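Local structure of FBP protein (Leishmania major, 5OFU) at residues A[116-121]-A[282-287]; A[133-138]-A[251-256]; A[278-283]-A[313-318]. The protein probably catalyses the magnesium-dependent hydrolysis of fructose 1,6-bisphosphate to fructose 6-phosphate and phosphate, working as a homotetramer in carbohydrate biosynthesis. All coordinates share one frame; numbering follows the deposited sequence.

Contact 1 (A[116-121]-A[282-287]). With F6P (6-O-phosphono-beta-D-fructofuranose), chain F.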
loop_
_atom_site.group_PDB
_atom_site.type_symbol
_atom_site.label_atom_id
_atom_site.label_comp_id
_atom_site.label_asym_id
_atom_site.label_seq_id
_atom_site.Cartn_x
_atom_site.Cartn_y
_atom_site.Cartn_z
ATOM N N PHE A 116 -11.739 27.246 7.994
ATOM C CA PHE A 116 -11.361 27.052 9.384
ATOM C C PHE A 116 -11.336 25.560 9.637
ATOM O O PHE A 116 -12.290 24.857 9.290
ATOM C CB PHE A 116 -12.317 27.791 10.316
ATOM C CG PHE A 116 -12.231 29.274 10.169
ATOM C CD1 PHE A 116 -11.261 29.997 10.854
ATOM C CD2 PHE A 116 -13.076 29.944 9.309
ATOM C CE1 PHE A 116 -11.156 31.373 10.701
ATOM C CE2 PHE A 116 -12.972 31.315 9.147
ATOM C CZ PHE A 116 -12.009 32.032 9.844
ATOM N N PHE A 117 -10.236 25.078 10.205
ATOM C CA PHE A 117 -10.052 23.653 10.361
ATOM C C PHE A 117 -9.323 23.276 11.638
ATOM O O PHE A 117 -8.548 24.060 12.187
ATOM C CB PHE A 117 -9.305 23.085 9.143
ATOM C CG PHE A 117 -7.924 23.642 8.961
ATOM C CD1 PHE A 117 -7.736 24.860 8.336
ATOM C CD2 PHE A 117 -6.816 22.951 9.417
ATOM C CE1 PHE A 117 -6.468 25.385 8.171
ATOM C CE2 PHE A 117 -5.535 23.466 9.242
ATOM C CZ PHE A 117 -5.360 24.684 8.616
ATOM N N ASP A 118 -9.600 22.061 12.095
ATOM C CA ASP A 118 -8.800 21.387 13.101
ATOM C C ASP A 118 -8.168 20.201 12.368
ATOM O O ASP A 118 -8.880 19.273 11.997
ATOM C CB ASP A 118 -9.690 20.925 14.255
ATOM C CG ASP A 118 -8.904 20.268 15.384
ATOM O OD1 ASP A 118 -7.674 20.080 15.224
ATOM O OD2 ASP A 118 -9.531 19.930 16.426
ATOM N N PRO A 119 -6.846 20.241 12.126
ATOM C CA PRO A 119 -6.219 19.223 11.273
ATOM C C PRO A 119 -6.053 17.854 11.920
ATOM O O PRO A 119 -5.968 16.860 11.202
ATOM C CB PRO A 119 -4.851 19.825 10.957
ATOM C CG PRO A 119 -4.551 20.687 12.125
ATOM C CD PRO A 119 -5.871 21.246 12.585
ATOM N N LEU A 120 -5.973 17.813 13.253
ATOM C CA LEU A 120 -5.858 16.559 13.994
ATOM C C LEU A 120 -6.634 16.646 15.304
ATOM O O LEU A 120 -6.099 16.935 16.372
ATOM C CB LEU A 120 -4.389 16.181 14.213
ATOM C CG LEU A 120 -4.121 14.739 14.651
ATOM C CD1 LEU A 120 -4.678 13.727 13.662
ATOM C CD2 LEU A 120 -2.625 14.514 14.827
ATOM N N ASP A 121 -7.928 16.392 15.177
ATOM C CA ASP A 121 -8.857 16.312 16.285
ATOM C C ASP A 121 -8.669 15.014 17.059
ATOM O O ASP A 121 -8.427 13.962 16.470
ATOM C CB ASP A 121 -10.284 16.408 15.739
ATOM C CG ASP A 121 -11.339 16.178 16.790
ATOM O OD1 ASP A 121 -11.657 17.129 17.549
ATOM O OD2 ASP A 121 -11.872 15.046 16.842
ATOM N N LEU A 282 -16.032 28.025 15.470
ATOM C CA LEU A 282 -15.615 28.072 14.058
ATOM C C LEU A 282 -14.946 26.795 13.552
ATOM O O LEU A 282 -15.187 26.357 12.414
ATOM C CB LEU A 282 -14.610 29.194 13.830
ATOM C CG LEU A 282 -15.137 30.592 13.605
ATOM C CD1 LEU A 282 -13.935 31.521 13.528
ATOM C CD2 LEU A 282 -15.972 30.666 12.333
ATOM N N TYR A 283 -14.091 26.226 14.401
ATOM C CA TYR A 283 -13.193 25.153 14.007
ATOM C C TYR A 283 -13.830 23.757 14.058
ATOM O O TYR A 283 -13.464 22.899 13.264
ATOM C CB TYR A 283 -11.933 25.196 14.882
ATOM C CG TYR A 283 -11.164 26.505 14.812
ATOM C CD1 TYR A 283 -10.339 26.783 13.732
ATOM C CD2 TYR A 283 -11.245 27.459 15.833
ATOM C CE1 TYR A 283 -9.626 27.972 13.662
ATOM C CE2 TYR A 283 -10.535 28.655 15.767
ATOM C CZ TYR A 283 -9.723 28.903 14.674
ATOM O OH TYR A 283 -8.998 30.065 14.562
ATOM N N GLU A 284 -14.764 23.543 14.987
ATOM C CA GLU A 284 -15.293 22.207 15.295
ATOM C C GLU A 284 -16.818 22.148 15.295
ATOM O O GLU A 284 -17.413 21.411 14.509
ATOM C CB GLU A 284 -14.772 21.744 16.659
ATOM C CG GLU A 284 -13.254 21.721 16.781
ATOM C CD GLU A 284 -12.769 21.121 18.101
ATOM O OE1 GLU A 284 -13.084 21.703 19.178
ATOM O OE2 GLU A 284 -12.055 20.086 18.051
ATOM N N ALA A 285 -17.450 22.948 16.156
ATOM C CA ALA A 285 -18.897 22.852 16.390
ATOM C C ALA A 285 -19.779 23.279 15.210
ATOM O O ALA A 285 -20.744 22.587 14.870
ATOM C CB ALA A 285 -19.277 23.632 17.640
ATOM N N ALA A 286 -19.478 24.419 14.606
ATOM C CA ALA A 286 -20.282 24.882 13.475
ATOM C C ALA A 286 -20.192 23.919 12.281
ATOM O O ALA A 286 -21.222 23.520 11.745
ATOM C CB ALA A 286 -19.930 26.313 13.088
ATOM N N PRO A 287 -18.971 23.519 11.873
ATOM C CA PRO A 287 -18.852 22.508 10.815
ATOM C C PRO A 287 -19.593 21.202 11.094
ATOM O O PRO A 287 -20.292 20.693 10.226
ATOM C CB PRO A 287 -17.343 22.265 10.732
ATOM C CG PRO A 287 -16.729 23.542 11.183
ATOM C CD PRO A 287 -17.656 24.087 12.230
HETATM O O1 F6P F . -10.171 19.459 21.880
HETATM C C1 F6P F . -11.204 18.800 21.134
HETATM C C2 F6P F . -11.270 17.337 21.554
HETATM O O2 F6P F . -10.023 16.713 21.221
HETATM C C3 F6P F . -12.435 16.589 20.910
HETATM O O3 F6P F . -12.021 15.754 19.828
HETATM C C4 F6P F . -13.040 15.749 22.017
HETATM O O4 F6P F . -14.461 15.655 21.944
HETATM C C5 F6P F . -12.621 16.464 23.281
HETATM O O5 F6P F . -11.479 17.268 22.968
HETATM C C6 F6P F . -12.263 15.496 24.388
HETATM O O6 F6P F . -12.225 16.264 25.588
HETATM P P F6P F . -12.147 15.575 27.037
HETATM O O1P F6P F . -10.721 15.082 27.140
HETATM O O2P F6P F . -13.199 14.488 26.993
HETATM O O3P F6P F . -12.429 16.743 27.935
#
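Phe116 carries the dense half of this contact, where strand 113-121 runs nearly at right angles to the first turns of helix 281-294. Its ring is met from two directions. Leu282 CD1 lies over one face, 4.1 Å from the centroid of the Phe116 ring and only 14° off the ring normal, a CH-pi contact. Tyr283 comes to the edge: the two aromatics make an offset edge-to-face pair, planes at 78°, with Phe116 CD1 3.8 Å from Tyr283 CE1. The tyrosine also reaches the strand backbone, its CD1 standing 3.6 Å from Phe117 O. Loop residue Leu314 touches all three side chains, while Phe117 turns its own ring to the other side of the sheet and stacks on Phe81.

Further along, toward the bound F6P, hydrocarbon gives way to oxygen, and less surface meets. Glu284 runs out straight past CG (chi2 -174°), which carries its carboxylate across to the two aspartates. Glu284 OE2 ends 3.0 Å from Asp118 OD2 and 3.0 Å from Asp121 OD1; all are acceptors, so neither approach is a hydrogen bond. Glu284 OE1 has a partner of its own, accepting from Arg280 N. Asp121 OD1 takes the hydroxyl of the sugar, 2.7 Å from F6P O3.

Such a gathering of acceptors, with Glu97 close by as well, would probably be unfavourable without cations. It is a metal site: Glu97, Asp118, Asp121 and Glu284 bind one manganese ion; Glu97 and Asp118 also bind a second, with Asp74, Glu98 and Leu120. Strand and helix thus each supply ligands to the site of the first of these ions, next to the sugar.

Contact 2 (A[133-138]-A[251-256]). With F6P (6-O-phosphono-beta-D-fructofuranose), chain F.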
loop_
_atom_site.group_PDB
_atom_site.type_symbol
_atom_site.label_atom_id
_atom_site.label_comp_id
_atom_site.label_asym_id
_atom_site.label_seq_id
_atom_site.Cartn_x
_atom_site.Cartn_y
_atom_site.Cartn_z
ATOM N N GLY A 133 -9.133 12.488 13.790
ATOM C CA GLY A 133 -9.768 13.095 12.629
ATOM C C GLY A 133 -9.334 14.482 12.261
ATOM O O GLY A 133 -8.528 15.096 12.950
ATOM N N SER A 134 -9.875 14.951 11.141
ATOM C CA SER A 134 -9.730 16.332 10.675
ATOM C C SER A 134 -11.127 16.897 10.450
ATOM O O SER A 134 -12.030 16.158 10.077
ATOM C CB SER A 134 -8.941 16.370 9.374
ATOM O OG SER A 134 -7.678 15.751 9.519
ATOM N N ILE A 135 -11.313 18.185 10.729
ATOM C CA ILE A 135 -12.609 18.858 10.535
ATOM C C ILE A 135 -12.340 20.168 9.820
ATOM O O ILE A 135 -11.372 20.856 10.137
ATOM C CB ILE A 135 -13.312 19.207 11.861
ATOM C CG1 ILE A 135 -13.346 18.033 12.813
ATOM C CG2 ILE A 135 -14.752 19.636 11.620
ATOM C CD1 ILE A 135 -13.364 18.483 14.254
ATOM N N TRP A 136 -13.215 20.542 8.900
ATOM C CA TRP A 136 -13.111 21.840 8.262
ATOM C C TRP A 136 -14.487 22.449 7.982
ATOM O O TRP A 136 -15.468 21.741 7.755
ATOM C CB TRP A 136 -12.279 21.734 6.970
ATOM C CG TRP A 136 -12.885 20.831 5.957
ATOM C CD1 TRP A 136 -13.774 21.171 4.990
ATOM C CD2 TRP A 136 -12.685 19.421 5.845
ATOM N NE1 TRP A 136 -14.134 20.062 4.259
ATOM C CE2 TRP A 136 -13.484 18.971 4.768
ATOM C CE3 TRP A 136 -11.888 18.501 6.527
ATOM C CZ2 TRP A 136 -13.521 17.638 4.363
ATOM C CZ3 TRP A 136 -11.921 17.161 6.123
ATOM C CH2 TRP A 136 -12.738 16.747 5.048
ATOM N N GLY A 137 -14.526 23.778 8.003
ATOM C CA GLY A 137 -15.674 24.545 7.555
ATOM C C GLY A 137 -15.223 25.572 6.550
ATOM O O GLY A 137 -14.179 26.208 6.749
ATOM N N VAL A 138 -16.014 25.751 5.491
ATOM C CA VAL A 138 -15.712 26.716 4.426
ATOM C C VAL A 138 -16.783 27.805 4.359
ATOM O O VAL A 138 -17.974 27.501 4.231
ATOM C CB VAL A 138 -15.626 26.034 3.049
ATOM C CG1 VAL A 138 -15.221 27.044 1.982
ATOM C CG2 VAL A 138 -14.643 24.869 3.087
ATOM N N SER A 251 -12.412 11.408 20.797
ATOM C CA SER A 251 -12.212 12.215 19.604
ATOM C C SER A 251 -13.589 12.560 19.081
ATOM O O SER A 251 -14.378 11.667 18.767
ATOM C CB SER A 251 -11.425 11.449 18.545
ATOM O OG SER A 251 -10.227 10.926 19.105
ATOM N N MET A 252 -13.868 13.858 18.999
ATOM C CA MET A 252 -15.154 14.348 18.532
ATOM C C MET A 252 -15.532 13.772 17.155
ATOM O O MET A 252 -16.679 13.397 16.936
ATOM C CB MET A 252 -15.144 15.874 18.468
ATOM C CG MET A 252 -16.511 16.461 18.166
ATOM S SD MET A 252 -16.440 18.131 17.510
ATOM C CE MET A 252 -18.187 18.568 17.548
ATOM N N VAL A 253 -14.555 13.671 16.254
ATOM C CA VAL A 253 -14.797 13.154 14.909
ATOM C C VAL A 253 -15.186 11.687 14.961
ATOM O O VAL A 253 -16.119 11.282 14.281
ATOM C CB VAL A 253 -13.594 13.378 13.972
ATOM C CG1 VAL A 253 -13.846 12.761 12.604
ATOM C CG2 VAL A 253 -13.346 14.871 13.788
ATOM N N GLY A 254 -14.498 10.905 15.787
ATOM C CA GLY A 254 -14.871 9.507 16.003
ATOM C C GLY A 254 -16.269 9.337 16.586
ATOM O O GLY A 254 -17.066 8.569 16.068
ATOM N N ASP A 255 -16.560 10.059 17.658
ATOM C CA ASP A 255 -17.851 9.947 18.341
ATOM C C ASP A 255 -19.013 10.419 17.459
ATOM O O ASP A 255 -20.052 9.757 17.394
ATOM C CB ASP A 255 -17.830 10.717 19.674
ATOM C CG ASP A 255 -16.925 10.063 20.726
ATOM O OD1 ASP A 255 -17.068 8.838 20.960
ATOM O OD2 ASP A 255 -16.076 10.775 21.340
ATOM N N ILE A 256 -18.832 11.554 16.777
ATOM C CA ILE A 256 -19.851 12.086 15.844
ATOM C C ILE A 256 -20.103 11.142 14.673
ATOM O O ILE A 256 -21.250 10.936 14.277
ATOM C CB ILE A 256 -19.484 13.507 15.337
ATOM C CG1 ILE A 256 -19.604 14.531 16.489
ATOM C CG2 ILE A 256 -20.361 13.953 14.158
ATOM C CD1 ILE A 256 -21.021 14.922 16.848
HETATM O O1 F6P F . -10.171 19.459 21.880
HETATM C C1 F6P F . -11.204 18.800 21.134
HETATM C C2 F6P F . -11.270 17.337 21.554
HETATM O O2 F6P F . -10.023 16.713 21.221
HETATM C C3 F6P F . -12.435 16.589 20.910
HETATM O O3 F6P F . -12.021 15.754 19.828
HETATM C C4 F6P F . -13.040 15.749 22.017
HETATM O O4 F6P F . -14.461 15.655 21.944
HETATM C C5 F6P F . -12.621 16.464 23.281
HETATM O O5 F6P F . -11.479 17.268 22.968
HETATM C C6 F6P F . -12.263 15.496 24.388
HETATM O O6 F6P F . -12.225 16.264 25.588
HETATM P P F6P F . -12.147 15.575 27.037
HETATM O O1P F6P F . -10.721 15.082 27.140
HETATM O O2P F6P F . -13.199 14.488 26.993
HETATM O O3P F6P F . -12.429 16.743 27.935
#
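Ile135 sets CG1 opposite its carbonyl carbon (chi1 -48°), and Val253 does the same with CG2; these two torsions send the branches at each other, so that Ile135 CG1 and Val253 CG2 meet at 3.3 Å. The side chains slide past one another in opposite directions, and Ile135 CD1 lies alongside as well, 3.6 Å from Val253 CG2. Two residues earlier on strand 132-140, Gly133 has no side chain, and Val253 CB settles against the bare backbone, 4.1 Å from Gly133 CA. Met252 adds a lighter touch, its SD 4.5 Å from Ile135 CD1. The first turn of helix 252-262 therefore sits crosswise on the strand, their axes at 87°, with Met288 of helix 281-294 closing in on Met252 and Val253.

The polar work is done on the helix's leading end. Met252 N donates to F6P O3 over 2.8 Å in an almost straight bond (176°), and the next amide, Val253 N, is taken by Asp121 OD2. The side chain of Ser251, at the N-cap position, makes no capping bond; its OG is engaged with Ser131 O and Asn125.

The chemistry divides cleanly: Val253 packs the start of the helix on Ile135 and Gly133 of the strand, and two successive amides there hold the sugar hydroxyl and the aspartate that binds it.

Contact 3 (A[278-283]-A[313-318]). With F6P (6-O-phosphono-beta-D-fructofuranose), chain F.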
loop_
_atom_site.group_PDB
_atom_site.type_symbol
_atom_site.label_atom_id
_atom_site.label_comp_id
_atom_site.label_asym_id
_atom_site.label_seq_id
_atom_site.Cartn_x
_atom_site.Cartn_y
_atom_site.Cartn_z
ATOM N N LYS A 278 -16.199 23.288 25.958
ATOM C CA LYS A 278 -14.828 23.129 25.457
ATOM C C LYS A 278 -14.657 23.411 23.949
ATOM O O LYS A 278 -13.658 23.996 23.547
ATOM C CB LYS A 278 -14.299 21.724 25.763
ATOM C CG LYS A 278 -12.815 21.575 25.494
ATOM C CD LYS A 278 -12.359 20.132 25.585
ATOM C CE LYS A 278 -10.880 20.030 25.239
ATOM N NZ LYS A 278 -10.424 18.622 25.146
ATOM N N LEU A 279 -15.597 22.960 23.125
ATOM C CA LEU A 279 -15.357 22.859 21.684
ATOM C C LEU A 279 -15.461 24.225 21.025
ATOM O O LEU A 279 -16.358 24.998 21.347
ATOM C CB LEU A 279 -16.333 21.879 21.030
ATOM C CG LEU A 279 -16.470 20.510 21.713
ATOM C CD1 LEU A 279 -17.377 19.617 20.891
ATOM C CD2 LEU A 279 -15.125 19.838 21.942
ATOM N N ARG A 280 -14.538 24.512 20.104
ATOM C CA ARG A 280 -14.521 25.787 19.390
ATOM C C ARG A 280 -15.640 25.890 18.355
ATOM O O ARG A 280 -15.989 24.903 17.701
ATOM C CB ARG A 280 -13.175 26.033 18.715
ATOM C CG ARG A 280 -12.180 26.805 19.568
ATOM C CD ARG A 280 -11.756 26.027 20.791
ATOM N NE ARG A 280 -10.327 26.209 21.094
ATOM C CZ ARG A 280 -9.796 27.155 21.868
ATOM N NH1 ARG A 280 -10.551 28.072 22.475
ATOM N NH2 ARG A 280 -8.478 27.166 22.032
ATOM N N LEU A 281 -16.200 27.097 18.224
ATOM C CA LEU A 281 -17.369 27.325 17.370
ATOM C C LEU A 281 -17.009 27.231 15.893
ATOM O O LEU A 281 -17.613 26.457 15.164
ATOM C CB LEU A 281 -18.019 28.678 17.681
ATOM C CG LEU A 281 -19.289 29.070 16.899
ATOM C CD1 LEU A 281 -20.429 28.086 17.084
ATOM C CD2 LEU A 281 -19.734 30.464 17.311
ATOM N N LEU A 282 -16.032 28.025 15.470
ATOM C CA LEU A 282 -15.615 28.072 14.058
ATOM C C LEU A 282 -14.946 26.795 13.552
ATOM O O LEU A 282 -15.187 26.357 12.414
ATOM C CB LEU A 282 -14.610 29.194 13.830
ATOM C CG LEU A 282 -15.137 30.592 13.605
ATOM C CD1 LEU A 282 -13.935 31.521 13.528
ATOM C CD2 LEU A 282 -15.972 30.666 12.333
ATOM N N TYR A 283 -14.091 26.226 14.401
ATOM C CA TYR A 283 -13.193 25.153 14.007
ATOM C C TYR A 283 -13.830 23.757 14.058
ATOM O O TYR A 283 -13.464 22.899 13.264
ATOM C CB TYR A 283 -11.933 25.196 14.882
ATOM C CG TYR A 283 -11.164 26.505 14.812
ATOM C CD1 TYR A 283 -10.339 26.783 13.732
ATOM C CD2 TYR A 283 -11.245 27.459 15.833
ATOM C CE1 TYR A 283 -9.626 27.972 13.662
ATOM C CE2 TYR A 283 -10.535 28.655 15.767
ATOM C CZ TYR A 283 -9.723 28.903 14.674
ATOM O OH TYR A 283 -8.998 30.065 14.562
ATOM N N ARG A 313 -15.523 36.129 19.270
ATOM C CA ARG A 313 -14.093 35.848 19.237
ATOM C C ARG A 313 -13.789 34.756 18.216
ATOM O O ARG A 313 -14.647 33.933 17.898
ATOM C CB ARG A 313 -13.614 35.363 20.602
ATOM C CG ARG A 313 -13.577 36.423 21.681
ATOM C CD ARG A 313 -12.839 35.925 22.913
ATOM N NE ARG A 313 -13.511 34.773 23.532
ATOM C CZ ARG A 313 -13.061 33.512 23.584
ATOM N NH1 ARG A 313 -11.895 33.148 23.048
ATOM N NH2 ARG A 313 -13.800 32.589 24.203
ATOM N N LEU A 314 -12.553 34.751 17.722
ATOM C CA LEU A 314 -12.035 33.685 16.849
ATOM C C LEU A 314 -12.054 32.315 17.531
ATOM O O LEU A 314 -12.494 31.327 16.940
ATOM C CB LEU A 314 -10.607 34.033 16.404
ATOM C CG LEU A 314 -9.869 33.090 15.452
ATOM C CD1 LEU A 314 -10.560 32.983 14.095
ATOM C CD2 LEU A 314 -8.424 33.532 15.266
ATOM N N HIS A 315 -11.595 32.264 18.778
ATOM C CA HIS A 315 -11.504 30.998 19.503
ATOM C C HIS A 315 -12.663 30.783 20.475
ATOM O O HIS A 315 -12.507 30.159 21.525
ATOM C CB HIS A 315 -10.131 30.908 20.177
ATOM C CG HIS A 315 -9.011 30.756 19.200
ATOM N ND1 HIS A 315 -8.676 29.542 18.645
ATOM C CD2 HIS A 315 -8.186 31.668 18.631
ATOM C CE1 HIS A 315 -7.679 29.704 17.791
ATOM N NE2 HIS A 315 -7.362 30.985 17.764
ATOM N N GLN A 316 -13.835 31.286 20.101
ATOM C CA GLN A 316 -15.040 31.209 20.923
ATOM C C GLN A 316 -15.445 29.761 21.153
ATOM O O GLN A 316 -15.494 28.980 20.217
ATOM C CB GLN A 316 -16.178 31.945 20.217
ATOM C CG GLN A 316 -17.511 32.010 20.950
ATOM C CD GLN A 316 -18.570 32.750 20.140
ATOM O OE1 GLN A 316 -18.257 33.549 19.264
ATOM N NE2 GLN A 316 -19.833 32.489 20.443
ATOM N N ARG A 317 -15.757 29.425 22.398
ATOM C CA ARG A 317 -16.207 28.090 22.743
ATOM C C ARG A 317 -17.719 28.045 22.812
ATOM O O ARG A 317 -18.365 29.079 22.906
ATOM C CB ARG A 317 -15.610 27.666 24.072
ATOM C CG ARG A 317 -14.091 27.553 24.051
ATOM C CD ARG A 317 -13.589 27.150 25.424
ATOM N NE ARG A 317 -12.156 27.331 25.589
ATOM C CZ ARG A 317 -11.216 26.468 25.213
ATOM N NH1 ARG A 317 -11.523 25.322 24.611
ATOM N NH2 ARG A 317 -9.939 26.770 25.424
ATOM N N THR A 318 -18.271 26.838 22.746
ATOM C CA THR A 318 -19.714 26.605 22.888
ATOM C C THR A 318 -19.982 25.199 23.392
ATOM O O THR A 318 -19.257 24.270 23.046
ATOM C CB THR A 318 -20.483 26.784 21.564
ATOM O OG1 THR A 318 -21.834 26.342 21.725
ATOM C CG2 THR A 318 -19.846 25.990 20.420
HETATM O O1 F6P F . -10.171 19.459 21.880
HETATM C C1 F6P F . -11.204 18.800 21.134
HETATM C C2 F6P F . -11.270 17.337 21.554
HETATM O O2 F6P F . -10.023 16.713 21.221
HETATM C C3 F6P F . -12.435 16.589 20.910
HETATM O O3 F6P F . -12.021 15.754 19.828
HETATM C C4 F6P F . -13.040 15.749 22.017
HETATM O O4 F6P F . -14.461 15.655 21.944
HETATM C C5 F6P F . -12.621 16.464 23.281
HETATM O O5 F6P F . -11.479 17.268 22.968
HETATM C C6 F6P F . -12.263 15.496 24.388
HETATM O O6 F6P F . -12.225 16.264 25.588
HETATM P P F6P F . -12.147 15.575 27.037
HETATM O O1P F6P F . -10.721 15.082 27.140
HETATM O O2P F6P F . -13.199 14.488 26.993
HETATM O O3P F6P F . -12.429 16.743 27.935
HETATM O O HOH W 1 -18.159 22.139 24.466
HETATM O O HOH W 2 -14.193 29.268 17.577
#
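Arg280 and Arg317 lay their guanidinium groups flat on one another, centres 3.7 Å apart and planes at 11°, although both are expected to be positively charged. The stack forms over a non-hydrogen-bonded antiparallel pair whose side chains start out diverging; Arg280 folds back through bends at chi2 (66°) and chi3. His315 CB covers the opposite face of the Arg280 group. Charge is probably relieved by Glu97, which forms a salt bridge with Arg280 NE. Arg317 is held in turn by its NH1, which gives a bond of 2.7 Å to Lys278 O, lying on a carbonyl lone pair and close to the guanidinium plane.

Backbone bonds tie the segments on either side of this pair. Thr318 N donates to Leu279 O at 3.0 Å, and Leu281 N to Gln316 O at 2.8 Å. Two waters supplement these bonds: one accepts from Leu282 N and donates to Leu314 O and Gln316 O; the other joins Leu279 N to Thr318 O.

Beyond the strands side-chain packing takes over. Leu282 and Leu314 cross at about a right angle, their CD1 atoms 3.7 Å apart. The Tyr283 and His315 rings are nearly parallel (23°) but slid so far that they barely overlap. Leu281 and Gln316 lie side by side, pointing the same way.

At the other end Lys278, fully extended, places NZ 2.8 Å from F6P O5 and 3.0 Å from F6P O6. The arrangement is a short, weakly bonded antiparallel strand pair leading from a type I turn at 313-316, and into helix 281-294, in the C-terminal region of a class 1 fructose-1,6-bisphosphatase, with the sugar-phosphate site at its edge.

Overall arrangement
Contacts 1 and 2 are wholly buried near the centre of the chain, whereas contact 3 lies farther out and is only partly buried. The first two share a sheet, since strands 113-121 and 132-140 are neighbours in it; contacts 1 and 3 share helix 281-294 and its residues Leu282 and Tyr283. Met252 and Leu279 bring contacts 2 and 3 together. Chemistry follows place: contact 1 pairs aromatic packing with clustered carboxylates, contact 2 is apolar across its segments, and contact 3 relies on backbone bonds, waters and arginines. All three reach F6P, to whose site Tyr248, Tyr268, Asn218 and Arg247 of the second subunit also contribute.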